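Local coordinates for cleavage stimulation factor 77 (PDB 2UY1), which probably binds mRNA and is thought to act in the cleavage step of mRNA 3'-end formation, at residues M18-A21 with R22-Y25; S27-Y30 with R31-E34; S196-H199 with F200-Y204. All blocks are in the same frame, centred on the assembly; numbering follows the deposited sequence.

Interaction 1 of 3, residues M18-A21 with R22-Y25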
# COMPACT_ATOMS: atom_id res chain seq x y z
N MET B 18 -42.19 5.74 26.87
CA MET B 18 -42.86 7.02 26.72
C MET B 18 -44.25 6.91 26.09
O MET B 18 -45.26 7.42 26.61
CB MET B 18 -41.97 7.92 25.86
CG MET B 18 -42.33 9.35 25.82
SD MET B 18 -42.67 10.06 27.44
CE MET B 18 -43.06 11.69 26.83
N GLU B 19 -44.30 6.22 24.96
CA GLU B 19 -45.51 6.03 24.17
C GLU B 19 -46.51 5.14 24.90
O GLU B 19 -47.69 5.42 24.82
CB GLU B 19 -45.16 5.49 22.78
CG GLU B 19 -44.85 6.61 21.73
CD GLU B 19 -43.97 6.14 20.54
OE1 GLU B 19 -43.39 7.03 19.83
OE2 GLU B 19 -43.85 4.89 20.32
N HIS B 20 -46.04 4.11 25.59
CA HIS B 20 -46.87 3.26 26.47
C HIS B 20 -47.48 4.07 27.62
O HIS B 20 -48.72 4.05 27.82
CB HIS B 20 -46.04 2.09 27.00
CG HIS B 20 -46.80 1.12 27.87
ND1 HIS B 20 -48.05 0.65 27.53
CD2 HIS B 20 -46.47 0.52 29.03
CE1 HIS B 20 -48.46 -0.19 28.46
NE2 HIS B 20 -47.54 -0.27 29.40
N ALA B 21 -46.62 4.84 28.31
CA ALA B 21 -47.04 5.78 29.37
C ALA B 21 -48.12 6.76 28.93
O ALA B 21 -49.10 6.97 29.66
CB ALA B 21 -45.80 6.54 30.01
N ARG B 22 -47.95 7.31 27.74
CA ARG B 22 -48.91 8.28 27.21
C ARG B 22 -50.27 7.62 26.86
O ARG B 22 -51.33 8.16 27.20
CB ARG B 22 -48.31 9.01 26.03
CG ARG B 22 -49.10 10.19 25.53
CD ARG B 22 -48.42 10.83 24.30
NE ARG B 22 -47.26 11.72 24.55
CZ ARG B 22 -47.24 12.80 25.35
NH1 ARG B 22 -48.29 13.14 26.13
NH2 ARG B 22 -46.13 13.52 25.43
N ARG B 23 -50.22 6.46 26.19
CA ARG B 23 -51.42 5.59 25.99
C ARG B 23 -52.18 5.25 27.29
O ARG B 23 -53.44 5.43 27.35
CB ARG B 23 -51.04 4.27 25.31
CG ARG B 23 -50.95 4.26 23.80
CD ARG B 23 -50.47 2.89 23.26
NE ARG B 23 -49.03 2.87 22.97
CZ ARG B 23 -48.18 1.95 23.42
NH1 ARG B 23 -48.62 0.93 24.15
NH2 ARG B 23 -46.89 2.03 23.13
N LEU B 24 -51.46 4.74 28.30
CA LEU B 24 -52.03 4.46 29.65
C LEU B 24 -52.66 5.68 30.34
O LEU B 24 -53.70 5.56 31.03
CB LEU B 24 -50.97 3.89 30.58
CG LEU B 24 -50.46 2.47 30.34
CD1 LEU B 24 -49.33 2.18 31.33
CD2 LEU B 24 -51.61 1.45 30.47
N TYR B 25 -52.00 6.84 30.18
CA TYR B 25 -52.55 8.16 30.60
C TYR B 25 -53.86 8.44 29.88
O TYR B 25 -54.90 8.60 30.52
CB TYR B 25 -51.58 9.32 30.34
CG TYR B 25 -52.04 10.62 30.96
CD1 TYR B 25 -52.09 10.75 32.34
CD2 TYR B 25 -52.43 11.71 30.17
CE1 TYR B 25 -52.51 11.92 32.94
CE2 TYR B 25 -52.87 12.91 30.77
CZ TYR B 25 -52.90 13.00 32.17
OH TYR B 25 -53.32 14.15 32.82
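A first torsion of -178° carries the His-20 imidazole away from its own amide and, with Leu-24 at -71°, brings ring and isobutyl group, one turn apart, together on one flank of the helix. Leu-24 CD1 lies over one face of the ring, 3.9 Å from the centroid of the His-20 imidazole and 22° off its normal, a CH-pi contact displaced toward the NE2 and CE1 rim. The guanidinium of Arg-23 occupies a different position: NH1 stands near the ring plane, 3.4 Å from His-20 ND1, in a geometry too poor for a hydrogen bond. A bend at chi3 folds this arginine back along the helix, where one face of its guanidinium rests on His-20 CA. On another flank Met-18 and Arg-22 run side by side, CE of the methionine 3.8 Å from NH2 of the arginine. The backbone keeps its i to i+4 bonds, Leu-24 N to His-20 O at 2.9 Å among them. Helix 14-26 lies against two others: Met-18 and Arg-22 reach Leu-52 of helix 47-57, His-20 and Ala-21 meet Leu-36 and Leu-24 meets Ser-32 on helix 30-40, and Tyr-25 touches both helices.

Interaction 2 of 3, residues S27-Y30 with R31-E34; sequences SKDY and RSLE
The carboxylate of Asp-29 leans over the first turn of the helix and takes two bonds from Ser-32, both donors standing above the carboxylate plane. Ser-32 N donates to Asp-29 OD1 over 3.2 Å, approaching 55° out of that plane, while Ser-32 OG gives its proton to Asp-29 OD2 at 2.8 Å. The aspartate reaches the serine because its chi1 of -175° turns the carboxylate forward, away from its own amide, and the paired bonds limit rotation of the group. Asp-29 is thus the N-cap of helix 30-40, its negative charge probably favourable beside the amino end of the helix dipole. Lys-28 is the first residue past the preceding helix to leave helical angles, with positive phi in a Schellman motif, so that a C-cap and an N-cap adjoin in one tight helix-to-helix turn. Tyr-30 and Leu-33 lie side by side and point the same way, CD2 of the tyrosine 4.1 Å from CD2 of the leucine, an oblique approach to the ring. Lys-28 CA sits over one face of that phenol, offset toward its rim. Glu-34 N donates to Tyr-30 O at 2.9 Å, CB and CG lie beside the same oxygen, and the extended chain takes OE2 to a hydrogen bond with Tyr-56 OH.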
# COMPACT_ATOMS: atom_id res chain seq x y z
N SER B 27 -55.77 6.44 28.29
CA SER B 27 -56.74 5.39 28.65
C SER B 27 -57.39 5.59 30.02
O SER B 27 -58.40 4.94 30.33
CB SER B 27 -56.04 4.01 28.68
OG SER B 27 -56.12 3.34 27.43
N LYS B 28 -56.81 6.48 30.83
CA LYS B 28 -57.03 6.54 32.29
C LYS B 28 -56.88 5.18 33.00
O LYS B 28 -57.64 4.82 33.93
CB LYS B 28 -58.34 7.26 32.66
CG LYS B 28 -58.54 8.59 31.92
CD LYS B 28 -59.17 9.59 32.82
CE LYS B 28 -59.54 10.88 32.13
NZ LYS B 28 -59.76 11.90 33.22
N ASP B 29 -55.90 4.43 32.54
CA ASP B 29 -55.42 3.31 33.31
C ASP B 29 -54.32 3.81 34.26
O ASP B 29 -53.11 3.79 33.91
CB ASP B 29 -54.94 2.20 32.39
CG ASP B 29 -54.55 0.97 33.16
OD1 ASP B 29 -54.69 0.97 34.40
OD2 ASP B 29 -54.11 0.01 32.52
N TYR B 30 -54.74 4.26 35.45
CA TYR B 30 -53.86 4.91 36.42
C TYR B 30 -53.17 3.91 37.36
O TYR B 30 -52.06 4.18 37.84
CB TYR B 30 -54.60 5.99 37.19
CG TYR B 30 -55.09 7.17 36.35
CD1 TYR B 30 -56.23 7.87 36.73
CD2 TYR B 30 -54.41 7.59 35.20
CE1 TYR B 30 -56.70 8.96 35.99
CE2 TYR B 30 -54.88 8.69 34.44
CZ TYR B 30 -56.03 9.36 34.85
OH TYR B 30 -56.53 10.46 34.12
N ARG B 31 -53.80 2.75 37.56
CA ARG B 31 -53.17 1.62 38.24
C ARG B 31 -51.90 1.17 37.50
O ARG B 31 -50.83 1.12 38.09
CB ARG B 31 -54.18 0.48 38.44
CG ARG B 31 -55.53 1.00 38.94
CD ARG B 31 -56.55 -0.11 39.33
NE ARG B 31 -57.30 0.34 40.51
CZ ARG B 31 -58.06 -0.44 41.28
NH1 ARG B 31 -58.20 -1.73 40.99
NH2 ARG B 31 -58.69 0.08 42.34
N SER B 32 -52.03 0.90 36.19
CA SER B 32 -50.90 0.61 35.30
C SER B 32 -49.88 1.75 35.11
O SER B 32 -48.66 1.51 35.12
CB SER B 32 -51.41 0.19 33.92
OG SER B 32 -52.00 -1.10 33.93
N LEU B 33 -50.36 2.97 34.87
CA LEU B 33 -49.47 4.13 34.76
C LEU B 33 -48.58 4.30 36.01
O LEU B 33 -47.39 4.59 35.90
CB LEU B 33 -50.27 5.42 34.54
CG LEU B 33 -49.53 6.71 34.17
CD1 LEU B 33 -48.59 6.50 33.00
CD2 LEU B 33 -50.53 7.85 33.88
N GLU B 34 -49.19 4.11 37.18
CA GLU B 34 -48.52 4.30 38.48
C GLU B 34 -47.46 3.23 38.77
O GLU B 34 -46.45 3.57 39.40
CB GLU B 34 -49.51 4.40 39.65
CG GLU B 34 -50.20 5.76 39.73
CD GLU B 34 -50.77 6.09 41.11
OE1 GLU B 34 -50.42 5.42 42.11
OE2 GLU B 34 -51.58 7.04 41.19

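Interaction 3 of 3, residues S196-H199 with F200-Y204; sequences SRMH and FIHNY
The backbone from Ser-196 to Tyr-204 is uninterrupted alpha helix, each amide from Phe-200 to Asn-203 bonding to the carbonyl four residues earlier. These bonds are fairly straight, and the one from His-202 N to Met-198 O, 3.0 Å long, has an N-H...O angle of 170°. That same carbonyl is gripped a second time, by the side chain of its i+4 neighbour: His-202 ND1 donates to Met-198 O over 2.8 Å. The two donors arrive from opposite faces of the carbonyl plane, the imidazole nitrogen lying 43° out of it while the oxygen stays close to the plane of the ring. The first torsion of His-202, -75°, sets CG beside its own backbone N, and further rotation about CB-CG aims ND1 at the carbonyl. The bond implies a proton on ND1 and would restrain the ring's rotation. Met-198, bent at both chi2 and chi3, curls its methyl back to the same imidazole, CE meeting His-202 CE1 at 3.6 Å. On another flank Ile-201 CG1 lies beside Arg-197 O, and its CD1 lies over one face of the guanidinium, 4.1 Å above the plane. The charged end of Arg-197 is held by Glu-182 in a salt bridge and by the carbonyl of Asn-80. His-199 ND1 is hydrogen-bonded to Tyr-219 OH, while the ring of His-202 stacks on Tyr-222. Helix 193-208 packs against helix 213-225 through His-199 and His-202 and against Glu-182 of helix 173-184 through Ile-201, with Met-198 touching both. A helix packed between its sequence neighbours in this way fits the all-helical repeat fold of the Suppressor of forked family, which belongs to the TPR clan.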
# COMPACT_ATOMS: atom_id res chain seq x y z
N SER B 196 -21.37 14.31 39.92
CA SER B 196 -22.82 14.38 39.79
C SER B 196 -23.18 14.86 38.37
O SER B 196 -24.00 14.27 37.65
CB SER B 196 -23.34 15.33 40.89
OG SER B 196 -24.75 15.41 40.90
N ARG B 197 -22.50 15.93 37.96
CA ARG B 197 -22.64 16.42 36.61
C ARG B 197 -22.32 15.36 35.55
O ARG B 197 -22.97 15.30 34.51
CB ARG B 197 -21.78 17.67 36.37
CG ARG B 197 -21.94 18.25 34.91
CD ARG B 197 -21.67 19.76 34.81
NE ARG B 197 -21.80 20.24 33.44
CZ ARG B 197 -22.94 20.66 32.89
NH1 ARG B 197 -24.09 20.64 33.60
NH2 ARG B 197 -22.95 21.08 31.63
N MET B 198 -21.29 14.57 35.81
CA MET B 198 -20.78 13.58 34.84
C MET B 198 -21.72 12.35 34.74
O MET B 198 -21.89 11.75 33.66
CB MET B 198 -19.36 13.12 35.24
CG MET B 198 -18.22 14.16 34.97
SD MET B 198 -18.39 15.06 33.42
CE MET B 198 -18.33 13.72 32.20
N HIS B 199 -22.31 11.98 35.87
CA HIS B 199 -23.31 10.90 35.90
C HIS B 199 -24.48 11.28 35.00
O HIS B 199 -24.85 10.50 34.14
CB HIS B 199 -23.78 10.62 37.32
CG HIS B 199 -22.77 9.88 38.16
ND1 HIS B 199 -22.24 8.67 37.80
CD2 HIS B 199 -22.25 10.17 39.38
CE1 HIS B 199 -21.42 8.24 38.74
NE2 HIS B 199 -21.41 9.14 39.71
N PHE B 200 -25.00 12.50 35.15
CA PHE B 200 -26.14 12.95 34.35
C PHE B 200 -25.82 12.86 32.88
O PHE B 200 -26.63 12.34 32.09
CB PHE B 200 -26.57 14.40 34.68
CG PHE B 200 -27.46 14.98 33.64
CD1 PHE B 200 -28.82 14.73 33.66
CD2 PHE B 200 -26.94 15.71 32.60
CE1 PHE B 200 -29.64 15.22 32.67
CE2 PHE B 200 -27.76 16.22 31.58
CZ PHE B 200 -29.10 15.99 31.63
N ILE B 201 -24.67 13.41 32.49
CA ILE B 201 -24.28 13.47 31.08
C ILE B 201 -24.21 12.06 30.49
O ILE B 201 -24.80 11.81 29.46
CB ILE B 201 -22.95 14.33 30.89
CG1 ILE B 201 -23.28 15.84 31.07
CG2 ILE B 201 -22.24 14.04 29.58
CD1 ILE B 201 -22.09 16.81 30.86
N HIS B 202 -23.53 11.12 31.17
CA HIS B 202 -23.39 9.74 30.67
C HIS B 202 -24.75 8.99 30.63
O HIS B 202 -25.05 8.28 29.67
CB HIS B 202 -22.43 8.92 31.54
CG HIS B 202 -20.98 9.24 31.32
ND1 HIS B 202 -20.28 10.13 32.12
CD2 HIS B 202 -20.09 8.78 30.41
CE1 HIS B 202 -19.03 10.24 31.68
NE2 HIS B 202 -18.89 9.42 30.65
N ASN B 203 -25.58 9.17 31.66
CA ASN B 203 -26.91 8.54 31.65
C ASN B 203 -27.82 9.11 30.59
O ASN B 203 -28.51 8.36 29.89
CB ASN B 203 -27.58 8.67 33.00
CG ASN B 203 -27.09 7.65 33.97
OD1 ASN B 203 -26.46 7.98 34.98
ND2 ASN B 203 -27.35 6.38 33.67
N TYR B 204 -27.86 10.44 30.48
CA TYR B 204 -28.64 11.09 29.41
C TYR B 204 -28.15 10.57 28.06
O TYR B 204 -28.95 10.27 27.21
CB TYR B 204 -28.50 12.61 29.45
CG TYR B 204 -29.28 13.34 28.38
CD1 TYR B 204 -30.64 13.65 28.58
CD2 TYR B 204 -28.69 13.71 27.18
CE1 TYR B 204 -31.38 14.29 27.63
CE2 TYR B 204 -29.46 14.39 26.20
CZ TYR B 204 -30.81 14.66 26.45
OH TYR B 204 -31.64 15.33 25.56

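Interactions 1 and 2 adjoin, their centres about 9 Å apart; they lie on successive helices, 14-26 and 30-40, and the turn between them. A probable hydrogen bond from Asp-29 N to Leu-24 O, 2.9 Å long, ties the cap of the second helix to the end of the first. Packing follows along the pair: Tyr-25 CD1 meets Leu-33 CD2 at 3.6 Å, and Leu-24 CD2 meets Ser-32 CB at 3.7 Å. Interaction 3 is separate, its centre about 26 Å from that of interaction 1 and 30 Å from that of interaction 2. Its nearest atoms are about 12 Å from interaction 1 and 20 Å from interaction 2, so they do not touch. It lies deeper, whereas the first two belong to the amino-terminal helices.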